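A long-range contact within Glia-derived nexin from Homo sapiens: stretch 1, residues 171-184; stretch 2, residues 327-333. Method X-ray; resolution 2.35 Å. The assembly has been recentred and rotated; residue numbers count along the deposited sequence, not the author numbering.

Stretch 1 171-184: KGLWKSRFQPENTK
Stretch 2 327-333: EVSEDGT

The two stretches of glia-derived nexin meet mostly as irregular chain, burying 792 Å² in all, and the backbone carbonyls of 329-331 accept three of the five hydrogen bonds between the stretches. At one end Lys171 lies beside Glu327 (CA atoms 5.2 Å apart); Trp174 and Gly332 form a single beta bridge, CA to CA 4.0 Å; further along stretch 1, Phe178 comes back to Glu330, CA to CA 4.5 Å.

The bridge satisfies both polar backbone atoms of Trp174 (phi/psi -62/143). Its N donates to Asp331 O at 3.1 Å, nearly straight at 170°, and its O accepts from Thr333 N at 2.9 Å, more bent at 137°. Gly332, extended at -163/-155, passes between these bonds, its CA 3.1 Å from Trp174 O. A CB here would point toward stretch 1 and lie 2.7 Å from both Trp174 O and Arg177 CA, so glycine is what permits the close approach.

The buried indole of Trp174 (chi1 m, -63°; chi2 119°) turns its edge to stretch 2. NE1 donates to Ser329 O at 2.8 Å, which satisfies the ring's one polar group, while CZ2 rests 4.1 Å from Val328 CG1. Tryptophan thus combines a donor with apolar surface.

After Trp174, Lys175 (-60/-41) turns the chain, and Arg177 and Phe178 resume extended conformations. Phe178 N donates to Glu330 O at 3.0 Å. The Phe178 side chain (chi1 m, chi2 84°) is buried, its CB 4.0 Å from Glu330 CG. Arg177 (chi1 p, then t, t) sets CB 3.6 Å from Gly332 CA, but its guanidinium end leads away.

A 3-10 segment, 180-182, follows, with Asn182 N bonded to Gln179 O (2.8 Å) and Thr183 N to Pro180 O (3.0 Å). It leads to Thr183 (chi1 m), whose OG1 donates to Glu330 OE2 at 2.7 Å. Glu330 (-73/-36; chi1 m, chi2 93°, chi3 -15°) reaches this hydroxyl past Pro180, whose CA is 4.0 Å from OE2; OE1 is satisfied elsewhere in the structure.

At the Lys171 end, water fills the gaps. One molecule donates to Lys171 O (2.7 Å) and Glu327 O (2.6 Å); another donates to Gly172 O (3.1 Å) and Asp331 O (2.8 Å), giving that carbonyl a second donor. Gly172 has phi 68°, a value favouring glycine. Lys171, all t, extends beside the equally extended Glu327. Its NZ stays 4.0 Å from both Glu327 OE1 and Asp331 OD1, beyond salt-bridge range, but a third water accepts from Lys171 NZ (2.6 Å) and donates to Glu327 OE2 (3.0 Å).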

# COMPACT_ATOMS: atom_id res chain seq x y z
N LYS A 171 -11.41 -5.74 -0.48
CA LYS A 171 -12.63 -5.32 -1.16
C LYS A 171 -13.62 -4.73 -0.16
O LYS A 171 -14.02 -3.57 -0.27
CB LYS A 171 -13.27 -6.47 -1.93
CG LYS A 171 -14.49 -6.03 -2.72
CD LYS A 171 -15.27 -7.21 -3.28
CE LYS A 171 -16.49 -6.72 -4.04
NZ LYS A 171 -17.21 -7.83 -4.72
N GLY A 172 -14.01 -5.54 0.83
CA GLY A 172 -14.89 -5.07 1.90
C GLY A 172 -16.30 -4.75 1.44
O GLY A 172 -16.65 -4.98 0.28
N LEU A 173 -17.12 -4.24 2.35
CA LEU A 173 -18.49 -3.89 2.03
C LEU A 173 -18.79 -2.47 2.50
O LEU A 173 -18.49 -2.11 3.64
CB LEU A 173 -19.46 -4.88 2.68
CG LEU A 173 -19.44 -6.32 2.13
CD1 LEU A 173 -20.10 -7.29 3.10
CD2 LEU A 173 -20.10 -6.39 0.76
N TRP A 174 -19.36 -1.65 1.62
CA TRP A 174 -19.66 -0.27 1.97
C TRP A 174 -20.65 -0.21 3.12
O TRP A 174 -21.56 -1.03 3.20
CB TRP A 174 -20.23 0.49 0.77
CG TRP A 174 -19.31 0.62 -0.40
CD1 TRP A 174 -19.51 0.14 -1.67
CD2 TRP A 174 -18.03 1.28 -0.43
NE1 TRP A 174 -18.44 0.46 -2.47
CE2 TRP A 174 -17.52 1.16 -1.74
CE3 TRP A 174 -17.28 1.96 0.53
CZ2 TRP A 174 -16.29 1.69 -2.11
CZ3 TRP A 174 -16.05 2.49 0.16
CH2 TRP A 174 -15.57 2.35 -1.15
N LYS A 175 -20.47 0.76 4.00
CA LYS A 175 -21.48 1.03 5.01
C LYS A 175 -22.78 1.39 4.29
O LYS A 175 -23.86 0.95 4.66
CB LYS A 175 -21.04 2.16 5.93
CG LYS A 175 -22.13 2.64 6.88
CD LYS A 175 -21.59 3.66 7.87
CE LYS A 175 -22.70 4.24 8.72
NZ LYS A 175 -22.17 5.26 9.67
N SER A 176 -22.64 2.19 3.23
CA SER A 176 -23.77 2.55 2.38
C SER A 176 -23.54 2.06 0.96
O SER A 176 -22.72 2.60 0.22
CB SER A 176 -23.99 4.06 2.40
OG SER A 176 -25.12 4.40 1.61
N ARG A 177 -24.28 1.02 0.57
CA ARG A 177 -24.07 0.36 -0.71
C ARG A 177 -24.39 1.26 -1.89
O ARG A 177 -25.12 2.25 -1.76
CB ARG A 177 -24.93 -0.90 -0.81
CG ARG A 177 -26.41 -0.62 -1.01
CD ARG A 177 -27.22 -1.91 -0.92
NE ARG A 177 -28.66 -1.67 -0.96
CZ ARG A 177 -29.58 -2.59 -0.66
NH1 ARG A 177 -29.20 -3.81 -0.29
NH2 ARG A 177 -30.87 -2.29 -0.72
N PHE A 178 -23.84 0.92 -3.05
CA PHE A 178 -24.28 1.50 -4.31
C PHE A 178 -25.28 0.54 -4.95
O PHE A 178 -25.21 -0.67 -4.73
CB PHE A 178 -23.10 1.68 -5.27
CG PHE A 178 -22.11 2.71 -4.83
CD1 PHE A 178 -21.10 2.39 -3.93
CD2 PHE A 178 -22.16 4.00 -5.34
CE1 PHE A 178 -20.19 3.33 -3.53
CE2 PHE A 178 -21.24 4.95 -4.94
CZ PHE A 178 -20.25 4.62 -4.04
N GLN A 179 -26.21 1.08 -5.73
CA GLN A 179 -27.19 0.25 -6.40
C GLN A 179 -26.87 0.08 -7.88
O GLN A 179 -26.66 1.06 -8.59
CB GLN A 179 -28.60 0.81 -6.20
CG GLN A 179 -29.13 0.60 -4.79
CD GLN A 179 -30.54 1.11 -4.61
OE1 GLN A 179 -30.86 2.24 -4.97
NE2 GLN A 179 -31.40 0.27 -4.04
N PRO A 180 -26.83 -1.18 -8.33
CA PRO A 180 -26.44 -1.58 -9.69
C PRO A 180 -27.24 -0.86 -10.78
O PRO A 180 -26.70 -0.58 -11.85
CB PRO A 180 -26.75 -3.08 -9.71
CG PRO A 180 -26.69 -3.50 -8.29
CD PRO A 180 -27.22 -2.34 -7.51
N GLU A 181 -28.51 -0.58 -10.51
CA GLU A 181 -29.35 0.13 -11.46
C GLU A 181 -28.80 1.53 -11.72
O GLU A 181 -29.05 2.12 -12.77
CB GLU A 181 -30.80 0.23 -10.96
CG GLU A 181 -31.46 -1.10 -10.67
CD GLU A 181 -31.00 -1.73 -9.36
OE1 GLU A 181 -31.09 -2.96 -9.23
OE2 GLU A 181 -30.55 -0.98 -8.47
N ASN A 182 -28.04 2.05 -10.76
CA ASN A 182 -27.45 3.38 -10.87
C ASN A 182 -26.05 3.38 -11.48
O ASN A 182 -25.47 4.43 -11.71
CB ASN A 182 -27.44 4.08 -9.51
CG ASN A 182 -28.83 4.31 -8.96
OD1 ASN A 182 -29.72 4.78 -9.67
ND2 ASN A 182 -29.03 3.97 -7.70
N THR A 183 -25.52 2.19 -11.74
CA THR A 183 -24.19 2.06 -12.32
C THR A 183 -24.24 2.22 -13.84
O THR A 183 -24.76 1.35 -14.54
CB THR A 183 -23.54 0.71 -11.97
OG1 THR A 183 -23.40 0.62 -10.54
CG2 THR A 183 -22.17 0.58 -12.62
N LYS A 184 -23.70 3.32 -14.34
CA LYS A 184 -23.75 3.62 -15.76
C LYS A 184 -22.36 3.95 -16.32
O LYS A 184 -21.50 4.47 -15.61
CB LYS A 184 -24.71 4.78 -16.05
CG LYS A 184 -26.17 4.46 -15.79
N GLU A 327 -10.55 -3.95 -5.15
CA GLU A 327 -11.71 -3.84 -6.03
C GLU A 327 -12.71 -2.84 -5.48
O GLU A 327 -13.03 -2.84 -4.29
CB GLU A 327 -12.39 -5.20 -6.24
CG GLU A 327 -13.66 -5.08 -7.07
CD GLU A 327 -14.32 -6.42 -7.36
OE1 GLU A 327 -15.37 -6.42 -8.03
OE2 GLU A 327 -13.78 -7.46 -6.92
N VAL A 328 -13.20 -1.97 -6.35
CA VAL A 328 -14.22 -1.01 -5.97
C VAL A 328 -15.52 -1.37 -6.69
O VAL A 328 -15.60 -1.29 -7.91
CB VAL A 328 -13.79 0.42 -6.33
CG1 VAL A 328 -14.88 1.41 -5.99
CG2 VAL A 328 -12.50 0.77 -5.60
N SER A 329 -16.53 -1.77 -5.91
CA SER A 329 -17.78 -2.25 -6.48
C SER A 329 -19.01 -1.70 -5.75
O SER A 329 -18.88 -0.86 -4.86
CB SER A 329 -17.81 -3.78 -6.48
OG SER A 329 -18.86 -4.27 -7.28
N GLU A 330 -20.19 -2.20 -6.12
CA GLU A 330 -21.45 -1.76 -5.53
C GLU A 330 -21.65 -2.28 -4.10
O GLU A 330 -22.21 -1.58 -3.25
CB GLU A 330 -22.64 -2.23 -6.38
CG GLU A 330 -22.84 -1.49 -7.70
CD GLU A 330 -22.15 -2.17 -8.87
OE1 GLU A 330 -21.29 -3.05 -8.64
OE2 GLU A 330 -22.47 -1.81 -10.02
N ASP A 331 -21.19 -3.50 -3.85
CA ASP A 331 -21.56 -4.26 -2.65
C ASP A 331 -21.37 -3.51 -1.33
O ASP A 331 -20.29 -2.99 -1.03
CB ASP A 331 -20.81 -5.60 -2.62
CG ASP A 331 -20.91 -6.36 -3.94
OD1 ASP A 331 -21.16 -7.58 -3.90
OD2 ASP A 331 -20.74 -5.74 -5.01
N GLY A 332 -22.43 -3.49 -0.53
CA GLY A 332 -22.41 -2.87 0.79
C GLY A 332 -23.59 -3.34 1.64
O GLY A 332 -24.13 -4.42 1.41
N THR A 333 -23.98 -2.53 2.61
CA THR A 333 -25.09 -2.86 3.50
C THR A 333 -26.40 -2.21 3.06
O THR A 333 -26.40 -1.13 2.46
CB THR A 333 -24.79 -2.47 4.95
OG1 THR A 333 -23.88 -3.43 5.52
CG2 THR A 333 -26.07 -2.45 5.78
O HOH W 1 -13.75 -1.59 -2.10
O HOH W 2 -15.75 -9.54 -5.97
O HOH W 3 -17.86 -3.63 -2.29